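Local coordinates for protein lysine/ornithine decarboxylase (Vibrio vulnificus, PDB 2PLJ) that decarboxylates lysine and ornithine to the diamines cadaverine and putrescine, using pyridoxal phosphate as cofactor, at residues A[165-170]-A[207-212]; A[291-296]-A[385-390]. All blocks are in the same frame, centred on the assembly; numbering follows the deposited sequence.

Interaction 1 (A[165-170]-A[207-212]); sequences DVELLV and RIKGLS
V170 and L211 pair at the buried end of two parallel strands, where the methyl CD2 of L211 rests 4.0 Å from V170 CB. The V170 branch CG2 also meets CG2 of I208. These branched aliphatic residues suit a face that turns to helix 191-203, whose I197, I198 and A201 cover it. V170 N donates to G210 O at 2.9 Å and S212 N to V170 O at 2.9 Å. On the other face, L169 lays CD2 against the backbone of G210 and packs on T249 and D251 of strand 249-251, beyond 207-212. Between L168 and L169 the register slips by one residue, a beta bulge: L168 O accepts a bent bond from K209 N (2.7 Å) and a weak one from G210 N. G210 sits at the bulge with backbone angles that only a residue without a side chain takes easily.

The other end is more open, and charged side chains bridge the strands there. E167 lies alongside R207, and its OE1 takes the nearly straight N-H of R207 NE (2.7 Å, 165°) through the anti lone pair, within the guanidinium plane. The K209 chain runs extended and then turns at its last bond (chi4 74°), bringing NZ over the carboxylate plane to E167 OE2 at 2.8 Å. One acid offsets two bases, which would probably keep it ionised. Beyond it a water spans V166 O and R207 N. Parallel neighbours joined through a covering helix form a right-handed beta-alpha-beta unit, the building block of this enzyme's beta/alpha barrel.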
# COMPACT_ATOMS: atom_id res chain seq x y z
N ASP A 165 36.86 5.28 2.14
CA ASP A 165 36.13 4.03 2.21
C ASP A 165 35.21 3.75 1.02
O ASP A 165 34.79 2.65 0.84
CB ASP A 165 35.30 3.94 3.47
CG ASP A 165 36.12 4.11 4.72
OD1 ASP A 165 37.25 3.64 4.73
OD2 ASP A 165 35.60 4.73 5.67
N VAL A 166 34.89 4.76 0.26
CA VAL A 166 33.83 4.68 -0.74
C VAL A 166 34.31 4.98 -2.18
O VAL A 166 35.32 5.66 -2.39
CB VAL A 166 32.64 5.65 -0.41
CG1 VAL A 166 32.07 5.37 1.01
CG2 VAL A 166 33.07 7.11 -0.57
N GLU A 167 33.55 4.48 -3.16
CA GLU A 167 33.65 4.99 -4.52
C GLU A 167 32.22 5.26 -5.01
O GLU A 167 31.31 4.51 -4.69
CB GLU A 167 34.38 4.04 -5.47
CG GLU A 167 33.83 2.62 -5.49
CD GLU A 167 34.62 1.66 -6.40
OE1 GLU A 167 35.63 2.08 -6.99
OE2 GLU A 167 34.22 0.48 -6.50
N LEU A 168 32.04 6.35 -5.74
CA LEU A 168 30.68 6.83 -6.04
C LEU A 168 30.33 6.73 -7.53
O LEU A 168 31.17 6.99 -8.42
CB LEU A 168 30.57 8.30 -5.62
CG LEU A 168 30.91 8.62 -4.15
CD1 LEU A 168 30.74 10.09 -3.91
CD2 LEU A 168 30.00 7.78 -3.23
N LEU A 169 29.07 6.39 -7.80
CA LEU A 169 28.48 6.53 -9.13
C LEU A 169 27.70 7.83 -9.14
O LEU A 169 26.90 8.09 -8.21
CB LEU A 169 27.54 5.35 -9.44
CG LEU A 169 28.21 3.98 -9.60
CD1 LEU A 169 27.16 2.84 -9.54
CD2 LEU A 169 29.04 3.91 -10.87
N VAL A 170 27.88 8.63 -10.19
CA VAL A 170 27.15 9.89 -10.33
C VAL A 170 25.97 9.63 -11.25
O VAL A 170 26.17 9.21 -12.38
CB VAL A 170 28.02 11.04 -10.91
CG1 VAL A 170 27.18 12.31 -10.97
CG2 VAL A 170 29.26 11.25 -10.03
N ARG A 207 36.63 9.40 -4.37
CA ARG A 207 36.75 8.62 -5.60
C ARG A 207 35.41 8.52 -6.34
O ARG A 207 34.38 8.20 -5.73
CB ARG A 207 37.25 7.21 -5.29
CG ARG A 207 37.22 6.25 -6.49
CD ARG A 207 37.95 4.92 -6.23
NE ARG A 207 37.57 3.92 -7.24
CZ ARG A 207 38.09 3.87 -8.47
NH1 ARG A 207 39.02 4.75 -8.85
NH2 ARG A 207 37.67 2.94 -9.33
N ILE A 208 35.46 8.78 -7.64
CA ILE A 208 34.30 8.56 -8.51
C ILE A 208 34.53 7.26 -9.30
O ILE A 208 35.50 7.17 -10.09
CB ILE A 208 34.04 9.76 -9.47
CG1 ILE A 208 33.79 11.07 -8.69
CG2 ILE A 208 32.88 9.43 -10.43
CD1 ILE A 208 32.67 11.02 -7.65
N LYS A 209 33.66 6.28 -9.08
CA LYS A 209 33.67 5.00 -9.79
C LYS A 209 33.19 5.19 -11.23
O LYS A 209 33.74 4.60 -12.15
CB LYS A 209 32.76 3.99 -9.08
CG LYS A 209 32.87 2.59 -9.66
CD LYS A 209 32.00 1.59 -8.89
CE LYS A 209 32.16 0.17 -9.46
NZ LYS A 209 33.49 -0.39 -9.05
N GLY A 210 32.19 6.03 -11.44
CA GLY A 210 31.67 6.22 -12.79
C GLY A 210 30.32 6.91 -12.78
O GLY A 210 30.03 7.70 -11.87
N LEU A 211 29.51 6.58 -13.79
CA LEU A 211 28.20 7.20 -14.01
C LEU A 211 27.09 6.16 -13.98
O LEU A 211 27.32 4.98 -14.26
CB LEU A 211 28.15 7.92 -15.37
CG LEU A 211 29.25 8.94 -15.68
CD1 LEU A 211 29.02 9.56 -17.09
CD2 LEU A 211 29.26 10.03 -14.63
N SER A 212 25.88 6.60 -13.66
CA SER A 212 24.72 5.71 -13.71
C SER A 212 23.51 6.47 -14.21
O SER A 212 23.48 7.71 -14.18
CB SER A 212 24.43 5.10 -12.34
OG SER A 212 23.85 6.05 -11.47
O HOH W 1 36.32 8.17 -1.95

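Interaction 2 (A[291-296]-A[385-390]); sequences PGRFIC and MGAYTS. With P3T ((4-{[(4-aminobutyl)amino]methyl}-5-hydroxy-6-methylpyridin-3-yl)methyl dihydrogen phosphate), chain D.
The phosphate oxygen OAF of the putrescine-pyridoxal adduct P3T is gripped from both segments: Y388 OH donates to it at 2.6 Å, and R293 N at 2.7 Å (158°). A second phosphate oxygen, OAE, takes the N-H of G292 at 2.8 Å. Two successive amides at the start of helix 293-296 face the anion, and the helix dipole would probably add to their pull. Glycine suits this turn because a CB on G292 would collide with OAF.

The ring of Y388 meets both the ligand tail and the arginine. CAI of the aminobutyl tail lies 3.5 Å above its plane, over the ring centre, an apolar platform for the methylene chain. R293 crosses the tyrosine at about a right angle, with Y388 CD2 over one face of the guanidinium, toward its rim, and the two planes 48° apart. The bend at chi3 (-52°) brings the group beside the ring; NH1 bonds to Y260, and NH2 to S217 and, as a salt bridge, to D334. Its stem does apolar work: CG touches A387 CB at 3.8 Å.

C296 SG meets the same methyl at 3.6 Å, so the small alanine fits between arginine stem and thiol. G386 CA makes a nearly straight C-H...O contact with C296 O (3.4 Å), where a CB would clash. F396 of the second subunit packs on Y388. S217, D334 and G255 also bond to P3T. The whole is a phosphate-binding helix N terminus joined by a tyrosine, part of the cofactor and product pocket of this type IV decarboxylase.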
# COMPACT_ATOMS: atom_id res chain seq x y z
N PRO A 291 18.75 -4.80 -13.11
CA PRO A 291 17.43 -5.30 -13.48
C PRO A 291 16.65 -5.72 -12.22
O PRO A 291 17.23 -6.34 -11.30
CB PRO A 291 17.73 -6.51 -14.37
CG PRO A 291 19.11 -7.03 -13.86
CD PRO A 291 19.84 -5.74 -13.48
N GLY A 292 15.37 -5.37 -12.16
CA GLY A 292 14.48 -5.87 -11.10
C GLY A 292 13.35 -6.67 -11.72
O GLY A 292 13.39 -7.92 -11.75
N ARG A 293 12.37 -5.93 -12.23
CA ARG A 293 11.14 -6.51 -12.76
C ARG A 293 11.40 -7.66 -13.73
O ARG A 293 10.71 -8.67 -13.71
CB ARG A 293 10.33 -5.42 -13.47
CG ARG A 293 8.97 -5.90 -13.99
CD ARG A 293 8.30 -4.81 -14.90
NE ARG A 293 8.23 -3.48 -14.28
CZ ARG A 293 7.19 -3.05 -13.54
NH1 ARG A 293 6.13 -3.84 -13.30
NH2 ARG A 293 7.21 -1.81 -13.05
N PHE A 294 12.40 -7.48 -14.61
CA PHE A 294 12.58 -8.51 -15.65
C PHE A 294 12.87 -9.88 -15.04
O PHE A 294 12.42 -10.91 -15.53
CB PHE A 294 13.70 -8.09 -16.62
CG PHE A 294 13.82 -9.03 -17.80
CD1 PHE A 294 13.03 -8.85 -18.95
CD2 PHE A 294 14.68 -10.14 -17.73
CE1 PHE A 294 13.11 -9.75 -20.02
CE2 PHE A 294 14.80 -11.05 -18.80
CZ PHE A 294 14.01 -10.86 -19.95
N ILE A 295 13.61 -9.88 -13.93
CA ILE A 295 13.99 -11.13 -13.31
C ILE A 295 12.85 -11.78 -12.52
O ILE A 295 12.64 -13.01 -12.61
CB ILE A 295 15.29 -10.95 -12.44
CG1 ILE A 295 16.50 -10.75 -13.37
CG2 ILE A 295 15.58 -12.18 -11.55
CD1 ILE A 295 17.74 -10.28 -12.64
N CYS A 296 12.12 -10.97 -11.74
CA CYS A 296 11.13 -11.53 -10.79
C CYS A 296 9.70 -11.55 -11.30
O CYS A 296 8.94 -12.41 -10.91
CB CYS A 296 11.17 -10.85 -9.42
SG CYS A 296 10.95 -9.07 -9.51
N MET A 385 2.93 -11.90 -11.58
CA MET A 385 2.65 -11.29 -10.28
C MET A 385 3.87 -11.14 -9.35
O MET A 385 3.74 -10.99 -8.12
CB MET A 385 1.51 -12.05 -9.56
CG MET A 385 0.14 -11.86 -10.21
SD MET A 385 -0.45 -10.17 -9.94
CE MET A 385 -0.83 -10.22 -8.20
N GLY A 386 5.08 -11.14 -9.95
CA GLY A 386 6.29 -11.20 -9.12
C GLY A 386 6.83 -9.85 -8.65
O GLY A 386 7.48 -9.78 -7.59
N ALA A 387 6.62 -8.80 -9.44
CA ALA A 387 7.34 -7.55 -9.22
C ALA A 387 6.37 -6.45 -8.78
O ALA A 387 5.34 -6.25 -9.44
CB ALA A 387 8.08 -7.11 -10.52
N TYR A 388 6.71 -5.73 -7.69
CA TYR A 388 5.90 -4.59 -7.19
C TYR A 388 4.45 -5.05 -6.95
O TYR A 388 3.48 -4.40 -7.40
CB TYR A 388 5.98 -3.37 -8.15
CG TYR A 388 7.40 -3.05 -8.56
CD1 TYR A 388 8.30 -2.50 -7.63
CD2 TYR A 388 7.85 -3.32 -9.87
CE1 TYR A 388 9.61 -2.19 -8.01
CE2 TYR A 388 9.18 -3.02 -10.27
CZ TYR A 388 10.06 -2.48 -9.31
OH TYR A 388 11.34 -2.19 -9.66
N THR A 389 4.34 -6.18 -6.26
CA THR A 389 3.03 -6.75 -5.89
C THR A 389 3.00 -6.91 -4.35
O THR A 389 2.63 -5.96 -3.64
CB THR A 389 2.77 -8.08 -6.67
OG1 THR A 389 3.92 -8.96 -6.49
CG2 THR A 389 2.57 -7.79 -8.17
N SER A 390 3.45 -8.07 -3.85
CA SER A 390 3.60 -8.32 -2.43
C SER A 390 4.55 -7.29 -1.79
O SER A 390 4.34 -6.89 -0.63
CB SER A 390 4.15 -9.73 -2.18
OG SER A 390 5.34 -9.95 -2.89
OAE P3T D . 14.20 -3.27 -13.61
PAU P3T D . 13.10 -2.40 -12.87
OAF P3T D . 12.36 -3.28 -11.75
OAC P3T D . 12.11 -1.70 -13.78
OAP P3T D . 13.80 -1.23 -11.99
CAM P3T D . 14.74 -1.63 -10.91
CAS P3T D . 15.40 -0.32 -10.45
CAH P3T D . 16.77 -0.25 -10.75
NAO P3T D . 17.46 0.84 -10.42
CAQ P3T D . 16.90 1.89 -9.84
CAA P3T D . 17.77 3.13 -9.52
CAR P3T D . 15.52 1.90 -9.54
OAD P3T D . 14.99 2.98 -8.95
CAT P3T D . 14.74 0.78 -9.87
CAG P3T D . 13.36 0.75 -9.51
NAN P3T D . 12.70 1.89 -9.36
CAL P3T D . 11.26 2.05 -8.95
CAK P3T D . 10.31 1.14 -9.75
CAJ P3T D . 8.89 1.36 -9.14
CAI P3T D . 7.84 0.51 -9.86
NAB P3T D . 6.46 0.85 -9.45

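How the interactions relate
Following the chain from its N terminus, interaction 1 comes first: strand 167-171 leads through helix 191-203 to strand 207-212, closing a loop of 36 intervening residues within the beta/alpha barrel. The chain then completes the barrel's later strands, 249-251 and 286-289, before interaction 2 opens at 291-296. That contact closes a longer loop, 88 residues of mostly strand and connecting segments, and brings part of the second, beta-rich domain against the barrel. The two loops are in series, neither nested nor crossed. The contacts' centres lie 27 Å apart and their nearest atoms about 11 Å, yet the side chain of S212, at the end of interaction 1, lies about 7 Å from the P3T gripped by interaction 2.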